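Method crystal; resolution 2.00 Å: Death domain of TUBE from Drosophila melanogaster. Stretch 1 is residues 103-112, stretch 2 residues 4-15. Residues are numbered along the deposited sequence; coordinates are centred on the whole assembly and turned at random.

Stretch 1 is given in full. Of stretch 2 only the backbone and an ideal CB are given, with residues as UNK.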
# COMPACT_ATOMS: atom_id res chain seq x y z
N GLU B 103 -2.17 6.17 25.29
CA GLU B 103 -2.24 4.93 24.52
C GLU B 103 -3.00 5.14 23.22
O GLU B 103 -2.91 4.32 22.30
CB GLU B 103 -2.88 3.83 25.37
CG GLU B 103 -2.88 2.44 24.74
CD GLU B 103 -1.50 1.81 24.65
OE1 GLU B 103 -0.60 2.19 25.42
OE2 GLU B 103 -1.33 0.90 23.80
N ARG B 104 -3.74 6.24 23.13
CA ARG B 104 -4.51 6.58 21.93
C ARG B 104 -3.56 6.80 20.76
O ARG B 104 -2.71 7.69 20.81
CB ARG B 104 -5.31 7.86 22.15
CG ARG B 104 -6.33 7.81 23.28
CD ARG B 104 -7.59 7.09 22.86
NE ARG B 104 -8.68 7.33 23.79
CZ ARG B 104 -8.78 6.78 25.00
NH1 ARG B 104 -7.85 5.94 25.42
NH2 ARG B 104 -9.81 7.07 25.78
N PRO B 105 -3.70 6.00 19.69
CA PRO B 105 -2.82 6.13 18.52
C PRO B 105 -2.83 7.50 17.85
O PRO B 105 -3.85 8.19 17.82
CB PRO B 105 -3.36 5.04 17.59
CG PRO B 105 -4.80 4.95 17.96
CD PRO B 105 -4.73 4.98 19.46
N THR B 106 -1.67 7.88 17.31
CA THR B 106 -1.48 9.16 16.64
C THR B 106 -1.08 8.98 15.18
O THR B 106 -0.74 7.87 14.75
CB THR B 106 -0.38 9.97 17.34
OG1 THR B 106 0.81 9.18 17.41
CG2 THR B 106 -0.81 10.38 18.76
N VAL B 107 -1.09 10.09 14.44
CA VAL B 107 -0.71 10.11 13.03
C VAL B 107 0.75 9.65 12.83
O VAL B 107 1.06 9.00 11.83
CB VAL B 107 -0.88 11.53 12.43
CG1 VAL B 107 -0.31 11.58 11.01
CG2 VAL B 107 -2.35 11.93 12.42
N GLY B 108 1.62 10.02 13.77
CA GLY B 108 3.03 9.66 13.69
C GLY B 108 3.23 8.17 13.90
O GLY B 108 4.06 7.57 13.22
N VAL B 109 2.49 7.59 14.84
CA VAL B 109 2.57 6.16 15.10
C VAL B 109 1.99 5.40 13.91
O VAL B 109 2.54 4.39 13.49
CB VAL B 109 1.82 5.79 16.41
CG1 VAL B 109 1.54 4.30 16.46
CG2 VAL B 109 2.65 6.20 17.61
N LEU B 110 0.89 5.92 13.35
CA LEU B 110 0.27 5.29 12.19
C LEU B 110 1.23 5.26 11.01
O LEU B 110 1.44 4.21 10.39
CB LEU B 110 -1.01 6.03 11.79
CG LEU B 110 -1.58 5.71 10.40
CD1 LEU B 110 -2.15 4.29 10.37
CD2 LEU B 110 -2.65 6.72 10.03
N LEU B 111 1.84 6.41 10.72
CA LEU B 111 2.78 6.52 9.60
C LEU B 111 3.92 5.50 9.70
O LEU B 111 4.19 4.79 8.73
CB LEU B 111 3.36 7.93 9.51
CG LEU B 111 4.46 8.13 8.45
CD1 LEU B 111 3.90 7.81 7.08
CD2 LEU B 111 5.02 9.55 8.48
N GLN B 112 4.55 5.42 10.86
CA GLN B 112 5.65 4.49 11.05
C GLN B 112 5.22 3.02 10.96
O GLN B 112 5.96 2.19 10.44
CB GLN B 112 6.37 4.78 12.37
CG GLN B 112 7.16 6.08 12.30
CD GLN B 112 7.73 6.49 13.63
OE1 GLN B 112 8.89 6.19 13.95
NE2 GLN B 112 6.93 7.19 14.42
N UNK B 4 -2.18 20.08 8.06
CA UNK B 4 -3.44 19.91 8.77
C UNK B 4 -3.26 19.24 10.12
O UNK B 4 -3.93 19.57 11.10
CB UNK B 4 -4.41 19.09 7.92
N UNK B 5 -2.32 18.29 10.19
CA UNK B 5 -2.07 17.57 11.44
C UNK B 5 -0.59 17.45 11.75
O UNK B 5 0.26 17.74 10.91
CB UNK B 5 -2.69 16.17 11.38
N UNK B 6 -0.29 17.03 12.97
CA UNK B 6 1.08 16.83 13.39
C UNK B 6 1.22 15.37 13.81
O UNK B 6 0.22 14.66 13.97
CB UNK B 6 1.46 17.78 14.52
N UNK B 7 2.46 14.91 13.98
CA UNK B 7 2.72 13.54 14.38
C UNK B 7 2.05 13.18 15.70
O UNK B 7 1.70 12.03 15.93
CB UNK B 7 4.23 13.31 14.48
N UNK B 8 1.86 14.19 16.55
CA UNK B 8 1.25 14.00 17.86
C UNK B 8 -0.27 14.05 17.87
O UNK B 8 -0.89 13.79 18.90
CB UNK B 8 1.79 15.06 18.82
N UNK B 9 -0.87 14.40 16.74
CA UNK B 9 -2.33 14.46 16.64
C UNK B 9 -2.90 13.05 16.73
O UNK B 9 -2.49 12.16 16.00
CB UNK B 9 -2.76 15.13 15.34
N UNK B 10 -3.84 12.84 17.66
CA UNK B 10 -4.46 11.54 17.82
C UNK B 10 -5.39 11.26 16.64
O UNK B 10 -6.02 12.18 16.12
CB UNK B 10 -5.22 11.47 19.14
N UNK B 11 -5.44 10.00 16.21
CA UNK B 11 -6.28 9.62 15.07
C UNK B 11 -7.74 9.99 15.26
O UNK B 11 -8.41 10.36 14.30
CB UNK B 11 -6.17 8.11 14.82
N UNK B 12 -8.22 9.93 16.49
CA UNK B 12 -9.61 10.28 16.79
C UNK B 12 -9.88 11.78 16.59
O UNK B 12 -11.03 12.19 16.45
CB UNK B 12 -9.95 9.88 18.23
N UNK B 13 -8.81 12.57 16.55
CA UNK B 13 -8.92 14.02 16.36
C UNK B 13 -8.87 14.39 14.89
O UNK B 13 -9.16 15.52 14.52
CB UNK B 13 -7.80 14.75 17.12
N UNK B 14 -8.47 13.44 14.05
CA UNK B 14 -8.40 13.67 12.61
C UNK B 14 -9.83 13.72 12.07
O UNK B 14 -10.70 12.98 12.53
CB UNK B 14 -7.58 12.58 11.91
N UNK B 15 -10.06 14.61 11.11
CA UNK B 15 -11.37 14.77 10.52
C UNK B 15 -11.84 13.44 9.95
O UNK B 15 -11.08 12.75 9.26
CB UNK B 15 -11.35 15.85 9.44

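Position 4 lies beyond the reach of stretch 1, so almost any residue could stand here, and a polar or charged one is at ease. It is Lys4, which makes no contact with stretch 1.

At position 5 the ideal CB points toward stretch 1 and lies 4.4 Å from Val107 CG2, so an apolar or aromatic group would suit. The residue is Tyr5: its CB makes the apolar contact, while the ring leads away and its OH accepts from the backbone N of position 15, 3.0 Å off.

Position 6 directs CA-to-CB away from stretch 1 and begins a type I turn running to position 9. Small polar residues that can bond to turn amides are favoured. Ser6 fits; its OG accepts a weak bond from the N of position 8, at 3.3 Å.

Position 7 has phi/psi of -58/-28, and its O accepts from Gly108 N at 3.0 Å. The backbones can come this close because Gly108 has no side chain: an ideal CB there would clash with the CB of position 7. That CB points sideways, where a long chain could run past Gly108 to Leu111. Lysine, glutamine or arginine would serve. Arg7 is found, its NH2 3.6 Å from Leu111 CD2.

Position 8 points away, at -86/-7 in the turn; asparagine, aspartate, serine or glycine would do. It is Asn8, whose O, not its side chain, lies 3.4 Å from Thr106 CG2.

At position 9 the backbone O takes a hydrogen bond from Val107 N (2.9 Å), and the CB points sideways, 4.4 Å from Val107 CG2. A small or beta-branched residue suits, with a hydroxyl an advantage in closing the turn. Thr9 meets both demands: OG1 accepts from Ser6 N at 3.0 Å.

Position 10 is bridged to Thr106, and its CB passes sideways near Arg104 CB. An acidic or amide chain could reach solvent and Arg104. Glu10 sets OE2 3.3 Å from Arg104 CB; a water donates to both that OE2 and Arg104 O.

Position 11 donates its N to Pro105 O (2.9 Å, 170°). Its CB points sideways, but Pro105, Val107 and Leu110 offer a greasy recess to leucine, isoleucine or methionine. Leu11 puts CD2 4.0 Å from both Val107 CG2 and Leu110 CD2, and CD1 4.0 Å from Pro105 CB.

Position 12 points toward stretch 1, yet no atom of stretch 1 lies within 5.5 Å of its CB, so only a long chain could reach, such as lysine, arginine or glutamine. Arg12 sets NE 3.8 Å from Arg104 NE, like charges close together; the salt bridge from NE to Glu10 OE1 (3.0 Å) helps offset this.

Position 13 is out of reach, so any polar residue would serve; it is Arg13.

Position 14 points toward Val107, suiting valine or isoleucine. Val14 CG2 lies 3.9 Å from Val107 CG2.

Position 15 is distant and precedes a helix, where serine, threonine, aspartate or asparagine often cap; here it is Glu15.

Stretch 2, residues 4-15: KYSRNTELRRVE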
# COMPACT_ATOMS: atom_id res chain seq x y z
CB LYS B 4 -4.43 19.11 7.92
CG LYS B 4 -4.81 19.78 6.61
CD LYS B 4 -5.91 19.02 5.88
CE LYS B 4 -5.43 17.68 5.35
NZ LYS B 4 -6.48 16.99 4.56
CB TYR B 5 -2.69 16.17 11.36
CG TYR B 5 -4.13 16.14 10.88
CD1 TYR B 5 -5.17 16.56 11.70
CD2 TYR B 5 -4.44 15.72 9.59
CE1 TYR B 5 -6.49 16.57 11.25
CE2 TYR B 5 -5.76 15.72 9.12
CZ TYR B 5 -6.77 16.15 9.96
OH TYR B 5 -8.08 16.17 9.51
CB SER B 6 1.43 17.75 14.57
OG SER B 6 0.93 17.23 15.79
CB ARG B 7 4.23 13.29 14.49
CG ARG B 7 4.91 12.99 13.17
CD ARG B 7 6.42 13.05 13.31
NE ARG B 7 7.10 12.06 12.47
CZ ARG B 7 6.97 11.97 11.15
NH1 ARG B 7 6.18 12.81 10.50
NH2 ARG B 7 7.63 11.03 10.48
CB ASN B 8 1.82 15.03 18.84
CG ASN B 8 3.32 14.93 18.98
OD1 ASN B 8 4.07 15.60 18.28
ND2 ASN B 8 3.77 14.05 19.87
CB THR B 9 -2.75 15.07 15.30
OG1 THR B 9 -2.19 16.38 15.19
CG2 THR B 9 -4.28 15.14 15.19
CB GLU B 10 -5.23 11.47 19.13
CG GLU B 10 -4.36 11.69 20.35
CD GLU B 10 -5.13 11.62 21.66
OE1 GLU B 10 -6.27 12.12 21.71
OE2 GLU B 10 -4.59 11.05 22.63
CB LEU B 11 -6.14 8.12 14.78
CG LEU B 11 -4.73 7.64 14.39
CD1 LEU B 11 -4.78 6.16 14.02
CD2 LEU B 11 -4.19 8.46 13.23
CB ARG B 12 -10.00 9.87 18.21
CG ARG B 12 -9.17 10.51 19.30
CD ARG B 12 -9.68 10.11 20.67
NE ARG B 12 -8.76 10.52 21.73
CZ ARG B 12 -9.13 10.90 22.95
NH1 ARG B 12 -10.42 10.93 23.28
NH2 ARG B 12 -8.21 11.23 23.84
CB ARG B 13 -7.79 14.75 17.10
CG ARG B 13 -7.76 14.52 18.60
CD ARG B 13 -9.01 15.02 19.28
NE ARG B 13 -8.80 15.23 20.71
CZ ARG B 13 -9.75 15.15 21.64
NH1 ARG B 13 -11.00 14.86 21.29
NH2 ARG B 13 -9.46 15.37 22.91
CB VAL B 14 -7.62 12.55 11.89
CG1 VAL B 14 -7.69 12.73 10.38
CG2 VAL B 14 -6.16 12.56 12.35
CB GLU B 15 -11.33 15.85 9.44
CG GLU B 15 -12.67 16.50 9.14
CD GLU B 15 -12.51 17.82 8.40
OE1 GLU B 15 -12.04 18.80 9.03
OE2 GLU B 15 -12.84 17.87 7.19
O HOH W 1 -1.66 9.86 22.23
O HOH W 2 -6.66 8.23 18.57
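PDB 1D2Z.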